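Ribosomal RNA small subunit methyltransferase Nep1 (Archaeoglobus fulgidus, PDB 3O7B) probably methylates N1 of a specific pseudouridine in 16S rRNA, using S-adenosyl-L-methionine as methyl donor, and acts as a homodimer in ribosome biogenesis. Local coordinates at residues 60-72 / 77-89. Residues are numbered along the deposited sequence; the frame is centred on the assembly and turned at random.
Sequences RPEKILLDDSKHH and SLEFREKRGRPDI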
ATOM      1  N   ARG A  60      -1.204  27.871  -2.911  1.00 30.47           N
ATOM      2  CA  ARG A  60      -1.628  28.149  -4.282  1.00 30.23           C
ATOM      3  C   ARG A  60      -1.858  26.862  -5.082  1.00 29.14           C
ATOM      4  O   ARG A  60      -1.119  25.897  -4.907  1.00 28.44           O
ATOM      5  CB  ARG A  60      -0.582  29.018  -4.989  1.00 30.79           C
ATOM      6  CG  ARG A  60      -0.227  30.300  -4.240  1.00 33.67           C
ATOM      7  CD  ARG A  60       0.396  31.347  -5.161  1.00 38.44           C
ATOM      8  NE  ARG A  60       1.730  30.980  -5.646  1.00 42.00           N
ATOM      9  CZ  ARG A  60       2.852  31.085  -4.933  1.00 44.23           C
ATOM     10  NH1 ARG A  60       2.820  31.528  -3.680  1.00 45.84           N
ATOM     11  NH2 ARG A  60       4.014  30.736  -5.473  1.00 45.21           N
ATOM     12  N   PRO A  61      -2.884  26.844  -5.958  1.00 28.45           N
ATOM     13  CA  PRO A  61      -3.161  25.685  -6.820  1.00 27.77           C
ATOM     14  C   PRO A  61      -1.945  25.118  -7.544  1.00 27.24           C
ATOM     15  O   PRO A  61      -1.816  23.898  -7.676  1.00 26.43           O
ATOM     16  CB  PRO A  61      -4.163  26.242  -7.834  1.00 27.88           C
ATOM     17  CG  PRO A  61      -4.908  27.261  -7.061  1.00 28.24           C
ATOM     18  CD  PRO A  61      -3.891  27.908  -6.155  1.00 28.55           C
ATOM     19  N   GLU A  62      -1.044  25.990  -7.992  1.00 26.52           N
ATOM     20  CA  GLU A  62       0.124  25.565  -8.766  1.00 26.58           C
ATOM     21  C   GLU A  62       1.116  24.715  -7.967  1.00 25.02           C
ATOM     22  O   GLU A  62       1.993  24.070  -8.555  1.00 25.19           O
ATOM     23  CB  GLU A  62       0.836  26.774  -9.387  1.00 26.83           C
ATOM     24  CG  GLU A  62       1.482  27.741  -8.398  1.00 28.07           C
ATOM     25  CD  GLU A  62       2.374  28.775  -9.091  1.00 29.07           C
ATOM     26  OE1 GLU A  62       2.935  29.647  -8.392  1.00 33.82           O
ATOM     27  OE2 GLU A  62       2.522  28.705 -10.333  1.00 33.86           O
ATOM     28  N   LYS A  63       0.974  24.735  -6.640  1.00 23.54           N
ATOM     29  CA  LYS A  63       1.852  23.983  -5.735  1.00 22.36           C
ATOM     30  C   LYS A  63       1.254  22.647  -5.267  1.00 20.40           C
ATOM     31  O   LYS A  63       1.918  21.876  -4.563  1.00 20.31           O
ATOM     32  CB  LYS A  63       2.190  24.833  -4.504  1.00 22.71           C
ATOM     33  CG  LYS A  63       2.723  26.234  -4.807  1.00 25.49           C
ATOM     34  CD  LYS A  63       4.035  26.180  -5.561  1.00 29.13           C
ATOM     35  CE  LYS A  63       4.672  27.562  -5.654  1.00 31.80           C
ATOM     36  NZ  LYS A  63       5.181  28.017  -4.338  1.00 33.66           N
ATOM     37  N   ILE A  64       0.011  22.386  -5.653  1.00 18.94           N
ATOM     38  CA  ILE A  64      -0.749  21.247  -5.118  1.00 17.99           C
ATOM     39  C   ILE A  64      -0.693  20.062  -6.079  1.00 17.18           C
ATOM     40  O   ILE A  64      -0.786  20.220  -7.305  1.00 17.01           O
ATOM     41  CB  ILE A  64      -2.204  21.661  -4.833  1.00 18.24           C
ATOM     42  CG1 ILE A  64      -2.238  22.693  -3.694  1.00 18.78           C
ATOM     43  CG2 ILE A  64      -3.079  20.443  -4.475  1.00 17.66           C
ATOM     44  CD1 ILE A  64      -3.581  23.388  -3.518  1.00 21.16           C
ATOM     45  N   LEU A  65      -0.507  18.869  -5.506  1.00 15.99           N
ATOM     46  CA  LEU A  65      -0.492  17.637  -6.289  1.00 15.41           C
ATOM     47  C   LEU A  65      -1.911  17.294  -6.750  1.00 14.80           C
ATOM     48  O   LEU A  65      -2.875  17.363  -5.976  1.00 15.61           O
ATOM     49  CB  LEU A  65       0.076  16.488  -5.445  1.00 15.63           C
ATOM     50  CG  LEU A  65       0.698  15.291  -6.167  1.00 16.04           C
ATOM     51  CD1 LEU A  65       2.046  15.635  -6.835  1.00 17.70           C
ATOM     52  CD2 LEU A  65       0.899  14.165  -5.159  1.00 16.49           C
ATOM     53  N   LEU A  66      -2.032  16.930  -8.018  1.00 14.02           N
ATOM     54  CA  LEU A  66      -3.316  16.535  -8.586  1.00 14.41           C
ATOM     55  C   LEU A  66      -3.783  15.192  -8.015  1.00 14.81           C
ATOM     56  O   LEU A  66      -3.034  14.212  -8.031  1.00 14.92           O
ATOM     57  CB  LEU A  66      -3.206  16.489 -10.117  1.00 14.93           C
ATOM     58  CG  LEU A  66      -4.510  16.282 -10.891  1.00 15.43           C
ATOM     59  CD1 LEU A  66      -5.434  17.496 -10.737  1.00 17.79           C
ATOM     60  CD2 LEU A  66      -4.244  15.960 -12.368  1.00 16.28           C
ATOM     61  N   ASP A  67      -5.014  15.170  -7.527  1.00 15.19           N
ATOM     62  CA  ASP A  67      -5.559  14.032  -6.777  1.00 15.40           C
ATOM     63  C   ASP A  67      -7.032  13.986  -7.116  1.00 15.66           C
ATOM     64  O   ASP A  67      -7.798  14.873  -6.713  1.00 15.39           O
ATOM     65  CB  ASP A  67      -5.350  14.286  -5.275  1.00 16.02           C
ATOM     66  CG  ASP A  67      -5.923  13.176  -4.379  1.00 16.99           C
ATOM     67  OD1 ASP A  67      -6.805  12.402  -4.802  1.00 18.20           O
ATOM     68  OD2 ASP A  67      -5.486  13.094  -3.207  1.00 17.66           O
ATOM     69  N   ASP A  68      -7.435  12.961  -7.863  1.00 15.59           N
ATOM     70  CA  ASP A  68      -8.819  12.931  -8.334  1.00 17.07           C
ATOM     71  C   ASP A  68      -9.871  12.632  -7.266  1.00 17.75           C
ATOM     72  O   ASP A  68     -11.066  12.753  -7.538  1.00 19.00           O
ATOM     73  CB  ASP A  68      -8.984  12.096  -9.617  1.00 17.49           C
ATOM     74  CG  ASP A  68      -9.236  10.628  -9.373  1.00 20.02           C
ATOM     75  OD1 ASP A  68      -9.053  10.114  -8.242  1.00 20.02           O
ATOM     76  OD2 ASP A  68      -9.628   9.971 -10.363  1.00 21.27           O
ATOM     77  N   SER A  69      -9.448  12.320  -6.038  1.00 17.73           N
ATOM     78  CA  SER A  69     -10.402  12.235  -4.922  1.00 18.47           C
ATOM     79  C   SER A  69     -10.749  13.623  -4.380  1.00 19.15           C
ATOM     80  O   SER A  69     -11.698  13.777  -3.588  1.00 20.44           O
ATOM     81  CB  SER A  69      -9.885  11.317  -3.802  1.00 18.44           C
ATOM     82  OG  SER A  69      -9.939   9.955  -4.204  1.00 19.41           O
ATOM     83  N   LYS A  70      -9.982  14.629  -4.802  1.00 17.97           N
ATOM     84  CA  LYS A  70     -10.239  16.019  -4.430  1.00 18.62           C
ATOM     85  C   LYS A  70     -10.608  16.888  -5.628  1.00 18.28           C
ATOM     86  O   LYS A  70     -11.380  17.852  -5.498  1.00 19.67           O
ATOM     87  CB  LYS A  70      -9.004  16.625  -3.765  1.00 18.66           C
ATOM     88  CG  LYS A  70      -8.612  15.983  -2.450  1.00 19.84           C
ATOM     89  CD  LYS A  70      -7.395  16.649  -1.868  1.00 20.16           C
ATOM     90  CE  LYS A  70      -6.975  15.967  -0.576  1.00 20.58           C
ATOM     91  NZ  LYS A  70      -5.827  16.691   0.038  1.00 21.24           N
ATOM     92  N   HIS A  71     -10.059  16.553  -6.790  1.00 17.28           N
ATOM     93  CA  HIS A  71     -10.094  17.486  -7.929  1.00 17.30           C
ATOM     94  C   HIS A  71     -10.909  16.976  -9.111  1.00 18.25           C
ATOM     95  O   HIS A  71     -10.865  17.578 -10.195  1.00 18.32           O
ATOM     96  CB  HIS A  71      -8.671  17.791  -8.419  1.00 16.76           C
ATOM     97  CG  HIS A  71      -7.718  18.212  -7.342  1.00 16.21           C
ATOM     98  ND1 HIS A  71      -8.010  19.167  -6.389  1.00 19.00           N
ATOM     99  CD2 HIS A  71      -6.458  17.793  -7.078  1.00 13.70           C
ATOM    100  CE1 HIS A  71      -6.968  19.322  -5.586  1.00 15.65           C
ATOM    101  NE2 HIS A  71      -6.013  18.499  -5.986  1.00 19.90           N
ATOM    102  N   HIS A  72     -11.632  15.874  -8.925  1.00 18.99           N
ATOM    103  CA  HIS A  72     -12.356  15.216 -10.017  1.00 19.82           C
ATOM    104  C   HIS A  72     -13.157  16.185 -10.904  1.00 20.36           C
ATOM    105  O   HIS A  72     -13.046  16.151 -12.130  1.00 20.04           O
ATOM    106  CB  HIS A  72     -13.313  14.168  -9.458  1.00 20.05           C
ATOM    107  CG  HIS A  72     -14.147  13.501 -10.511  1.00 20.99           C
ATOM    108  ND1 HIS A  72     -15.456  13.857 -10.765  1.00 23.62           N
ATOM    109  CD2 HIS A  72     -13.841  12.531 -11.408  1.00 23.41           C
ATOM    110  CE1 HIS A  72     -15.927  13.119 -11.754  1.00 21.23           C
ATOM    111  NE2 HIS A  72     -14.971  12.300 -12.157  1.00 25.51           N
ATOM    112  N   SER A  77     -11.758  18.470 -18.469  1.00 27.71           N
ATOM    113  CA  SER A  77     -11.146  18.919 -19.725  1.00 27.74           C
ATOM    114  C   SER A  77      -9.732  18.403 -19.996  1.00 27.08           C
ATOM    115  O   SER A  77      -9.139  18.720 -21.026  1.00 27.25           O
ATOM    116  CB  SER A  77     -11.129  20.445 -19.780  1.00 28.23           C
ATOM    117  OG  SER A  77     -10.243  20.979 -18.809  1.00 30.10           O
ATOM    118  N   LEU A  78      -9.175  17.634 -19.064  1.00 25.53           N
ATOM    119  CA  LEU A  78      -7.795  17.165 -19.212  1.00 24.40           C
ATOM    120  C   LEU A  78      -7.647  16.064 -20.264  1.00 23.85           C
ATOM    121  O   LEU A  78      -8.518  15.210 -20.386  1.00 23.67           O
ATOM    122  CB  LEU A  78      -7.251  16.661 -17.866  1.00 23.99           C
ATOM    123  CG  LEU A  78      -7.065  17.662 -16.725  1.00 23.27           C
ATOM    124  CD1 LEU A  78      -6.423  16.910 -15.558  1.00 21.69           C
ATOM    125  CD2 LEU A  78      -6.194  18.843 -17.134  1.00 23.53           C
ATOM    126  N   GLU A  79      -6.539  16.083 -21.003  1.00 23.58           N
ATOM    127  CA  GLU A  79      -6.176  14.978 -21.896  1.00 23.75           C
ATOM    128  C   GLU A  79      -5.703  13.769 -21.088  1.00 22.82           C
ATOM    129  O   GLU A  79      -5.227  13.929 -19.961  1.00 21.92           O
ATOM    130  CB  GLU A  79      -5.082  15.406 -22.884  1.00 24.82           C
ATOM    131  CG  GLU A  79      -5.485  16.555 -23.812  1.00 28.94           C
ATOM    132  CD  GLU A  79      -6.621  16.193 -24.759  1.00 34.36           C
ATOM    133  OE1 GLU A  79      -6.615  15.068 -25.319  1.00 36.90           O
ATOM    134  OE2 GLU A  79      -7.520  17.040 -24.953  1.00 37.82           O
ATOM    135  N   PHE A  80      -5.817  12.582 -21.678  1.00 21.87           N
ATOM    136  CA  PHE A  80      -5.513  11.299 -21.017  1.00 21.35           C
ATOM    137  C   PHE A  80      -5.946  11.256 -19.544  1.00 20.49           C
ATOM    138  O   PHE A  80      -5.205  10.771 -18.665  1.00 19.91           O
ATOM    139  CB  PHE A  80      -4.046  10.849 -21.228  1.00 21.92           C
ATOM    140  CG  PHE A  80      -2.996  11.878 -20.843  1.00 22.61           C
ATOM    141  CD1 PHE A  80      -2.415  11.870 -19.571  1.00 23.06           C
ATOM    142  CD2 PHE A  80      -2.532  12.814 -21.778  1.00 24.15           C
ATOM    143  CE1 PHE A  80      -1.429  12.813 -19.214  1.00 24.36           C
ATOM    144  CE2 PHE A  80      -1.557  13.754 -21.431  1.00 24.52           C
ATOM    145  CZ  PHE A  80      -1.004  13.754 -20.150  1.00 24.25           C
ATOM    146  N   ARG A  81      -7.159  11.736 -19.291  1.00 19.78           N
ATOM    147  CA  ARG A  81      -7.617  11.962 -17.930  1.00 19.90           C
ATOM    148  C   ARG A  81      -7.687  10.664 -17.134  1.00 19.39           C
ATOM    149  O   ARG A  81      -7.457  10.670 -15.914  1.00 19.50           O
ATOM    150  CB  ARG A  81      -8.958  12.709 -17.892  1.00 20.25           C
ATOM    151  CG  ARG A  81      -9.416  13.095 -16.460  1.00 21.55           C
ATOM    152  CD  ARG A  81     -10.472  12.118 -16.005  1.00 23.69           C
ATOM    153  NE  ARG A  81     -10.937  12.286 -14.625  1.00 23.28           N
ATOM    154  CZ  ARG A  81     -10.439  11.636 -13.575  1.00 22.49           C
ATOM    155  NH1 ARG A  81      -9.402  10.808 -13.711  1.00 20.77           N
ATOM    156  NH2 ARG A  81     -10.982  11.822 -12.382  1.00 22.41           N
ATOM    157  N   GLU A  82      -7.963   9.554 -17.815  1.00 19.32           N
ATOM    158  CA  GLU A  82      -8.073   8.263 -17.139  1.00 19.31           C
ATOM    159  C   GLU A  82      -6.771   7.858 -16.429  1.00 18.57           C
ATOM    160  O   GLU A  82      -6.809   7.076 -15.480  1.00 19.24           O
ATOM    161  CB  GLU A  82      -8.548   7.166 -18.110  1.00 20.33           C
ATOM    162  CG  GLU A  82      -7.526   6.696 -19.142  1.00 23.63           C
ATOM    163  CD  GLU A  82      -7.390   7.635 -20.338  1.00 28.17           C
ATOM    164  OE1 GLU A  82      -8.163   8.621 -20.441  1.00 30.01           O
ATOM    165  OE2 GLU A  82      -6.507   7.372 -21.184  1.00 31.83           O
ATOM    166  N   LYS A  83      -5.638   8.411 -16.866  1.00 17.10           N
ATOM    167  CA  LYS A  83      -4.343   8.099 -16.240  1.00 16.31           C
ATOM    168  C   LYS A  83      -3.987   8.992 -15.054  1.00 15.77           C
ATOM    169  O   LYS A  83      -3.023   8.708 -14.339  1.00 16.10           O
ATOM    170  CB  LYS A  83      -3.208   8.225 -17.265  1.00 16.66           C
ATOM    171  CG  LYS A  83      -3.243   7.162 -18.339  1.00 19.10           C
ATOM    172  CD  LYS A  83      -2.001   7.242 -19.201  1.00 20.69           C
ATOM    173  CE  LYS A  83      -1.898   6.028 -20.097  1.00 23.61           C
ATOM    174  NZ  LYS A  83      -0.700   6.097 -20.991  1.00 22.92           N
ATOM    175  N   ARG A  84      -4.755  10.058 -14.845  1.00 15.54           N
ATOM    176  CA  ARG A  84      -4.294  11.187 -14.029  1.00 15.62           C
ATOM    177  C   ARG A  84      -4.922  11.259 -12.650  1.00 15.14           C
ATOM    178  O   ARG A  84      -6.003  10.706 -12.418  1.00 15.40           O
ATOM    179  CB  ARG A  84      -4.511  12.495 -14.788  1.00 16.41           C
ATOM    180  CG  ARG A  84      -3.802  12.487 -16.121  1.00 17.28           C
ATOM    181  CD  ARG A  84      -4.138  13.721 -16.941  1.00 19.63           C
ATOM    182  NE  ARG A  84      -3.192  14.792 -16.671  1.00 19.43           N
ATOM    183  CZ  ARG A  84      -2.979  15.817 -17.485  1.00 22.01           C
ATOM    184  NH1 ARG A  84      -3.656  15.909 -18.626  1.00 21.29           N
ATOM    185  NH2 ARG A  84      -2.086  16.736 -17.165  1.00 21.85           N
ATOM    186  N   GLY A  85      -4.221  11.938 -11.745  1.00 14.24           N
ATOM    187  CA  GLY A  85      -4.714  12.226 -10.400  1.00 14.00           C
ATOM    188  C   GLY A  85      -4.700  11.058  -9.439  1.00 13.94           C
ATOM    189  O   GLY A  85      -5.478  11.046  -8.483  1.00 14.43           O
ATOM    190  N   ARG A  86      -3.786  10.117  -9.646  1.00 13.08           N
ATOM    191  CA  ARG A  86      -3.718   8.913  -8.774  1.00 13.20           C
ATOM    192  C   ARG A  86      -2.344   8.641  -8.149  1.00 12.79           C
ATOM    193  O   ARG A  86      -1.752   7.597  -8.384  1.00 13.32           O
ATOM    194  CB  ARG A  86      -4.260   7.692  -9.514  1.00 13.67           C
ATOM    195  CG  ARG A  86      -5.739   7.832  -9.892  1.00 14.55           C
ATOM    196  CD  ARG A  86      -6.681   7.763  -8.664  1.00 16.12           C
ATOM    197  NE  ARG A  86      -6.433   6.536  -7.918  1.00 16.15           N
ATOM    198  CZ  ARG A  86      -6.889   5.338  -8.256  1.00 17.27           C
ATOM    199  NH1 ARG A  86      -7.668   5.174  -9.315  1.00 19.32           N
ATOM    200  NH2 ARG A  86      -6.556   4.284  -7.518  1.00 18.92           N
ATOM    201  N   PRO A  87      -1.868   9.566  -7.295  1.00 13.28           N
ATOM    202  CA  PRO A  87      -0.560   9.378  -6.657  1.00 13.15           C
ATOM    203  C   PRO A  87      -0.553   8.230  -5.645  1.00 13.00           C
ATOM    204  O   PRO A  87       0.530   7.771  -5.261  1.00 13.01           O
ATOM    205  CB  PRO A  87      -0.288  10.725  -5.972  1.00 14.02           C
ATOM    206  CG  PRO A  87      -1.649  11.374  -5.817  1.00 14.99           C
ATOM    207  CD  PRO A  87      -2.512  10.844  -6.925  1.00 13.40           C
ATOM    208  N   ASP A  88      -1.738   7.752  -5.262  1.00 12.76           N
ATOM    209  CA  ASP A  88      -1.818   6.627  -4.317  1.00 13.40           C
ATOM    210  C   ASP A  88      -1.171   5.377  -4.886  1.00 12.94           C
ATOM    211  O   ASP A  88      -0.618   4.544  -4.149  1.00 12.80           O
ATOM    212  CB  ASP A  88      -3.274   6.317  -3.974  1.00 13.63           C
ATOM    213  CG  ASP A  88      -4.121   6.104  -5.207  1.00 15.13           C
ATOM    214  OD1 ASP A  88      -4.373   7.121  -5.899  1.00 15.89           O
ATOM    215  OD2 ASP A  88      -4.523   4.948  -5.471  1.00 17.65           O
ATOM    216  N   ILE A  89      -1.222   5.218  -6.209  1.00 12.13           N
ATOM    217  CA  ILE A  89      -0.721   3.980  -6.787  1.00 12.07           C
ATOM    218  C   ILE A  89       0.793   3.859  -6.593  1.00 12.21           C
ATOM    219  O   ILE A  89       1.302   2.860  -6.055  1.00 12.67           O
ATOM    220  CB  ILE A  89      -1.089   3.845  -8.279  1.00 12.54           C
ATOM    221  CG1 ILE A  89      -2.607   3.760  -8.423  1.00 13.36           C
ATOM    222  CG2 ILE A  89      -0.406   2.632  -8.907  1.00 14.15           C
ATOM    223  CD1 ILE A  89      -3.096   3.926  -9.867  1.00 15.92           C
TER
HETATM  224  O   HOH W   1      -5.636   9.301  -4.760  1.00 19.31           O
HETATM  225  O   HOH W   2      -8.877   7.436 -11.052  1.00 22.01           O
HETATM  226  O   HOH W   3     -12.975  14.310 -14.216  1.00 28.72           O
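Asp67 and Gly85 bring the two backbones together, with their CA atoms 4.1 Å apart. Asp68 N donates to Gly85 O over 2.8 Å, nearly straight at 172° and on a carbonyl lone pair. Gly85 O also receives a CA-H...O contact from Asp67, and Gly85 CA makes one to Leu66 O. Gly85 has positive phi, and a CB there would run into Asp68 N. Asp67 is the N-cap of a weakly bonded helical turn: its OD1 accepts from Ser69 N, and its OD2 hydrogen-bonds Tyr129 OH.

Asp68 carries the polar contact. Its CG sits between the backbone N and the carbonyl carbon (chi1 88°), which sets OD2 at Arg81 and OD1 against Arg86 CD. Arg81 NH2 makes a salt bridge to Asp68 OD2 at 3.1 Å, on the anti side and 22° out of the carboxylate plane; NH1 adds a weak bond to the same oxygen. The same NH2 lies at the edge of the His72 ring. Water 2 links Asp68 OD2 to Arg86 NH1. With alanine at Asp68, Arg81 would probably lose its carboxylate mate, and the water link to Arg86 would go too.

On the apolar side, Leu65 CD2 packs against Pro87 CB at 3.7 Å, and Leu66 meets Leu78 tip to tip.

Arg86, predicted to contact substrate rRNA, grips Asp88 side-on, NE to OD1 and NH2 to OD2, consistent with the stabilising role predicted for Asp88. Asp68 lies too far for a salt bridge to Arg86, but its charge may help to hold the arginine.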